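PDB 6SMO: Ketoacyl_synth_N domain-containing protein from Photorhabdus luminescens subsp. laumondii, which is probably a beta-ketoacyl synthase-like protein acting in lipid or polyketide chain building, and holds a poly-oxo dodecanal in a pocket. Local coordinates for residues N256-Y264 against I289-K297. Residues are numbered along the deposited sequence; the frame is centred on the assembly and turned at random.
Sequences NTRNNTLEY and ITSKAFSNK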
ATOM      1  N   ASN C 256       7.579 -11.059  28.098  1.00 52.31           N
ATOM      2  CA  ASN C 256       7.155 -12.428  28.503  1.00 52.70           C
ATOM      3  C   ASN C 256       6.835 -13.252  27.248  1.00 53.42           C
ATOM      4  O   ASN C 256       7.384 -14.363  27.120  1.00 54.35           O
ATOM      5  CB  ASN C 256       5.974 -12.394  29.477  1.00 52.90           C
ATOM      6  CG  ASN C 256       6.313 -11.725  30.794  1.00 52.56           C
ATOM      7  OD1 ASN C 256       5.622 -10.805  31.223  1.00 53.26           O
ATOM      8  ND2 ASN C 256       7.378 -12.174  31.439  1.00 51.84           N
ATOM      9  N   THR C 257       5.992 -12.720  26.357  1.00 53.54           N
ATOM     10  CA  THR C 257       5.551 -13.380  25.096  1.00 53.96           C
ATOM     11  C   THR C 257       6.711 -13.441  24.093  1.00 53.63           C
ATOM     12  O   THR C 257       6.713 -14.368  23.260  1.00 52.80           O
ATOM     13  CB  THR C 257       4.338 -12.666  24.484  1.00 53.99           C
ATOM     14  OG1 THR C 257       4.668 -11.287  24.318  1.00 54.31           O
ATOM     15  CG2 THR C 257       3.090 -12.795  25.331  1.00 54.28           C
ATOM     16  N   ARG C 258       7.650 -12.489  24.172  1.00 53.83           N
ATOM     17  CA  ARG C 258       8.829 -12.364  23.268  1.00 54.08           C
ATOM     18  C   ARG C 258       9.572 -13.703  23.192  1.00 54.78           C
ATOM     19  O   ARG C 258       9.791 -14.191  22.065  1.00 53.95           O
ATOM     20  CB  ARG C 258       9.751 -11.247  23.770  1.00 54.38           C
ATOM     21  CG  ARG C 258      11.008 -11.033  22.938  1.00 54.83           C
ATOM     22  CD  ARG C 258      12.012 -10.143  23.648  1.00 55.31           C
ATOM     23  NE  ARG C 258      12.442 -10.716  24.919  1.00 55.97           N
ATOM     24  CZ  ARG C 258      13.146 -10.078  25.851  1.00 56.73           C
ATOM     25  NH1 ARG C 258      13.474 -10.708  26.967  1.00 57.22           N
ATOM     26  NH2 ARG C 258      13.521  -8.823  25.676  1.00 57.04           N
ATOM     27  N   ASN C 259       9.941 -14.266  24.347  1.00 56.69           N
ATOM     28  CA  ASN C 259      10.743 -15.515  24.467  1.00 58.47           C
ATOM     29  C   ASN C 259       9.924 -16.713  23.966  1.00 58.22           C
ATOM     30  O   ASN C 259      10.530 -17.634  23.384  1.00 58.93           O
ATOM     31  CB  ASN C 259      11.230 -15.738  25.901  1.00 60.26           C
ATOM     32  CG  ASN C 259      12.300 -14.754  26.329  1.00 61.12           C
ATOM     33  OD1 ASN C 259      12.428 -13.674  25.756  1.00 61.73           O
ATOM     34  ND2 ASN C 259      13.074 -15.117  27.340  1.00 62.00           N
ATOM     35  N   ASN C 260       8.604 -16.699  24.186  1.00 57.54           N
ATOM     36  CA  ASN C 260       7.665 -17.763  23.740  1.00 56.89           C
ATOM     37  C   ASN C 260       7.547 -17.742  22.209  1.00 55.77           C
ATOM     38  O   ASN C 260       7.388 -18.829  21.622  1.00 56.08           O
ATOM     39  CB  ASN C 260       6.287 -17.619  24.395  1.00 57.41           C
ATOM     40  CG  ASN C 260       6.320 -17.787  25.899  1.00 58.02           C
ATOM     41  OD1 ASN C 260       5.844 -16.927  26.635  1.00 58.30           O
ATOM     42  ND2 ASN C 260       6.879 -18.892  26.367  1.00 58.92           N
ATOM     43  N   THR C 261       7.618 -16.555  21.593  1.00 54.15           N
ATOM     44  CA  THR C 261       7.466 -16.344  20.126  1.00 52.93           C
ATOM     45  C   THR C 261       8.687 -16.900  19.382  1.00 52.88           C
ATOM     46  O   THR C 261       8.507 -17.377  18.244  1.00 52.78           O
ATOM     47  CB  THR C 261       7.247 -14.862  19.790  1.00 51.74           C
ATOM     48  OG1 THR C 261       6.298 -14.320  20.708  1.00 51.65           O
ATOM     49  CG2 THR C 261       6.752 -14.648  18.376  1.00 50.41           C
ATOM     50  N   LEU C 262       9.876 -16.842  19.991  1.00 53.29           N
ATOM     51  CA  LEU C 262      11.156 -17.305  19.385  1.00 53.46           C
ATOM     52  C   LEU C 262      11.130 -18.826  19.173  1.00 53.51           C
ATOM     53  O   LEU C 262      11.879 -19.301  18.296  1.00 52.83           O
ATOM     54  CB  LEU C 262      12.328 -16.900  20.287  1.00 53.85           C
ATOM     55  CG  LEU C 262      12.662 -15.409  20.308  1.00 54.11           C
ATOM     56  CD1 LEU C 262      13.572 -15.074  21.480  1.00 54.72           C
ATOM     57  CD2 LEU C 262      13.304 -14.972  19.000  1.00 54.24           C
ATOM     58  N   GLU C 263      10.313 -19.558  19.940  1.00 54.40           N
ATOM     59  CA  GLU C 263      10.173 -21.038  19.845  1.00 55.15           C
ATOM     60  C   GLU C 263       9.505 -21.428  18.519  1.00 54.43           C
ATOM     61  O   GLU C 263       9.712 -22.576  18.081  1.00 53.74           O
ATOM     62  CB  GLU C 263       9.380 -21.590  21.032  1.00 56.43           C
ATOM     63  CG  GLU C 263      10.134 -21.518  22.348  1.00 57.54           C
ATOM     64  CD  GLU C 263       9.510 -22.305  23.488  1.00 58.89           C
ATOM     65  OE1 GLU C 263       8.353 -22.748  23.341  1.00 59.83           O
ATOM     66  OE2 GLU C 263      10.187 -22.475  24.522  1.00 60.17           O
ATOM     67  N   TYR C 264       8.729 -20.524  17.910  1.00 53.65           N
ATOM     68  CA  TYR C 264       8.084 -20.726  16.585  1.00 53.87           C
ATOM     69  C   TYR C 264       9.142 -20.654  15.475  1.00 52.54           C
ATOM     70  O   TYR C 264       8.950 -21.312  14.433  1.00 52.98           O
ATOM     71  CB  TYR C 264       6.952 -19.720  16.359  1.00 54.26           C
ATOM     72  CG  TYR C 264       5.690 -20.024  17.125  1.00 56.12           C
ATOM     73  CD1 TYR C 264       4.726 -20.874  16.607  1.00 56.88           C
ATOM     74  CD2 TYR C 264       5.458 -19.469  18.375  1.00 56.91           C
ATOM     75  CE1 TYR C 264       3.564 -21.163  17.304  1.00 57.96           C
ATOM     76  CE2 TYR C 264       4.302 -19.747  19.086  1.00 58.12           C
ATOM     77  CZ  TYR C 264       3.351 -20.597  18.549  1.00 58.40           C
ATOM     78  OH  TYR C 264       2.209 -20.877  19.243  1.00 59.59           O
ATOM     79  N   ILE C 289      18.490 -14.514  24.140  1.00 52.06           N
ATOM     80  CA  ILE C 289      17.060 -14.952  24.198  1.00 52.00           C
ATOM     81  C   ILE C 289      16.781 -16.008  23.118  1.00 52.17           C
ATOM     82  O   ILE C 289      16.000 -16.936  23.409  1.00 52.97           O
ATOM     83  CB  ILE C 289      16.085 -13.755  24.110  1.00 50.99           C
ATOM     84  CG1 ILE C 289      16.221 -12.965  22.803  1.00 50.23           C
ATOM     85  CG2 ILE C 289      16.238 -12.862  25.334  1.00 51.00           C
ATOM     86  CD1 ILE C 289      15.158 -11.907  22.604  1.00 49.80           C
ATOM     87  N   THR C 290      17.384 -15.882  21.929  1.00 52.38           N
ATOM     88  CA  THR C 290      17.149 -16.791  20.771  1.00 53.10           C
ATOM     89  C   THR C 290      17.838 -18.139  21.023  1.00 54.15           C
ATOM     90  O   THR C 290      17.221 -19.177  20.706  1.00 54.76           O
ATOM     91  CB  THR C 290      17.610 -16.165  19.449  1.00 52.80           C
ATOM     92  OG1 THR C 290      17.199 -14.798  19.417  1.00 52.01           O
ATOM     93  CG2 THR C 290      17.052 -16.884  18.240  1.00 52.61           C
ATOM     94  N   SER C 291      19.062 -18.122  21.561  1.00 55.05           N
ATOM     95  CA  SER C 291      19.866 -19.330  21.895  1.00 55.96           C
ATOM     96  C   SER C 291      19.182 -20.133  23.008  1.00 56.11           C
ATOM     97  O   SER C 291      19.272 -21.376  22.975  1.00 56.69           O
ATOM     98  CB  SER C 291      21.275 -18.960  22.282  1.00 57.24           C
ATOM     99  OG  SER C 291      21.938 -18.300  21.213  1.00 57.99           O
ATOM    100  N   LYS C 292      18.529 -19.445  23.952  1.00 55.80           N
ATOM    101  CA  LYS C 292      17.801 -20.062  25.094  1.00 56.08           C
ATOM    102  C   LYS C 292      16.550 -20.777  24.568  1.00 55.41           C
ATOM    103  O   LYS C 292      16.224 -21.857  25.096  1.00 55.10           O
ATOM    104  CB  LYS C 292      17.445 -19.003  26.143  1.00 56.50           C
ATOM    105  CG  LYS C 292      17.202 -19.538  27.549  1.00 57.24           C
ATOM    106  CD  LYS C 292      15.758 -19.889  27.838  1.00 57.79           C
ATOM    107  CE  LYS C 292      15.549 -20.393  29.249  1.00 59.08           C
ATOM    108  NZ  LYS C 292      14.173 -20.905  29.451  1.00 59.63           N
ATOM    109  N   ALA C 293      15.883 -20.194  23.564  1.00 54.84           N
ATOM    110  CA  ALA C 293      14.693 -20.763  22.888  1.00 54.88           C
ATOM    111  C   ALA C 293      15.083 -22.042  22.135  1.00 55.57           C
ATOM    112  O   ALA C 293      14.269 -22.987  22.124  1.00 55.36           O
ATOM    113  CB  ALA C 293      14.078 -19.740  21.964  1.00 54.53           C
ATOM    114  N   PHE C 294      16.276 -22.065  21.529  1.00 56.07           N
ATOM    115  CA  PHE C 294      16.839 -23.234  20.800  1.00 56.48           C
ATOM    116  C   PHE C 294      17.252 -24.321  21.801  1.00 57.26           C
ATOM    117  O   PHE C 294      17.080 -25.515  21.486  1.00 56.91           O
ATOM    118  CB  PHE C 294      18.028 -22.824  19.926  1.00 56.29           C
ATOM    119  CG  PHE C 294      17.699 -21.939  18.747  1.00 55.77           C
ATOM    120  CD1 PHE C 294      16.508 -22.080  18.049  1.00 55.11           C
ATOM    121  CD2 PHE C 294      18.605 -20.982  18.312  1.00 55.70           C
ATOM    122  CE1 PHE C 294      16.221 -21.268  16.962  1.00 54.67           C
ATOM    123  CE2 PHE C 294      18.317 -20.174  17.222  1.00 55.14           C
ATOM    124  CZ  PHE C 294      17.126 -20.318  16.551  1.00 54.62           C
ATOM    125  N   SER C 295      17.783 -23.916  22.961  1.00 57.57           N
ATOM    126  CA  SER C 295      18.206 -24.816  24.069  1.00 58.20           C
ATOM    127  C   SER C 295      16.999 -25.608  24.588  1.00 58.98           C
ATOM    128  O   SER C 295      17.169 -26.804  24.897  1.00 58.60           O
ATOM    129  CB  SER C 295      18.873 -24.036  25.175  1.00 58.39           C
ATOM    130  OG  SER C 295      19.459 -24.909  26.128  1.00 58.77           O
ATOM    131  N   ASN C 296      15.829 -24.963  24.668  1.00 59.63           N
ATOM    132  CA  ASN C 296      14.553 -25.566  25.143  1.00 61.07           C
ATOM    133  C   ASN C 296      14.073 -26.624  24.140  1.00 62.89           C
ATOM    134  O   ASN C 296      13.582 -27.678  24.593  1.00 62.93           O
ATOM    135  CB  ASN C 296      13.469 -24.506  25.364  1.00 59.98           C
ATOM    136  CG  ASN C 296      13.794 -23.537  26.481  1.00 59.64           C
ATOM    137  OD1 ASN C 296      14.443 -23.898  27.460  1.00 59.66           O
ATOM    138  ND2 ASN C 296      13.338 -22.302  26.347  1.00 58.20           N
ATOM    139  N   LYS C 297      14.216 -26.352  22.837  1.00 65.65           N
ATOM    140  CA  LYS C 297      13.710 -27.208  21.726  1.00 67.39           C
ATOM    141  C   LYS C 297      14.802 -28.175  21.244  1.00 68.98           C
ATOM    142  O   LYS C 297      14.544 -28.889  20.251  1.00 68.65           O
ATOM    143  CB  LYS C 297      13.211 -26.331  20.571  1.00 68.21           C
ATOM    144  CG  LYS C 297      11.891 -25.614  20.822  1.00 69.28           C
ATOM    145  CD  LYS C 297      10.686 -26.533  20.778  1.00 70.61           C
ATOM    146  CE  LYS C 297       9.375 -25.808  20.997  1.00 71.38           C
ATOM    147  NZ  LYS C 297       8.948 -25.067  19.787  1.00 71.46           N
TER
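Leu262 packs its CB on the methyl of Ala293 at 3.7 Å and sets CD1 beside Ile289, 3.6 Å from its CG1. These residues form an apolar seam at the edge of a thiolase-fold domain, far from the ligand pocket, where the end of one helix and its continuation meet helix 289-296. The axes of helices 256-261 and 289-296 cross at -55° and approach to 9.5 Å. Alanine suits the place where the backbones come together, since its lone methyl lets the CA atoms of Glu263 and Ala293 lie 5.5 Å apart; the larger Leu262 and Ile289 bridge the greater separation near Asn259 and Ile289, whose CA atoms are 6.3 Å apart. Ile289 holds CG1 between its backbone N and carbonyl carbon (chi1 61°); its CD1 thereby meets Leu262 and also lies over one face of the Arg258 guanidinium. Arginine suits its end of the seam because its aliphatic CD packs on Ile289 CD1 while NE donates to Asn259 OD1 at 3.1 Å, in the guanidinium plane, which helps to fix the rotation of that flat group. Toward the other end Lys297, bent at chi2 and chi4, crosses Glu263 at about a right angle. Its NZ makes a weak hydrogen bond of 3.1 Å to Glu263 O and lies 4.3 Å from Glu263 OE1, opposite charges beyond a salt bridge. Farther out, Arg258 NH2 bonds weakly to Val209 O, Gln355 of strand 351-356 touches Leu262 and Thr290, and Thr290 OG1 is hydrogen-bonded to Glu286 O one turn back.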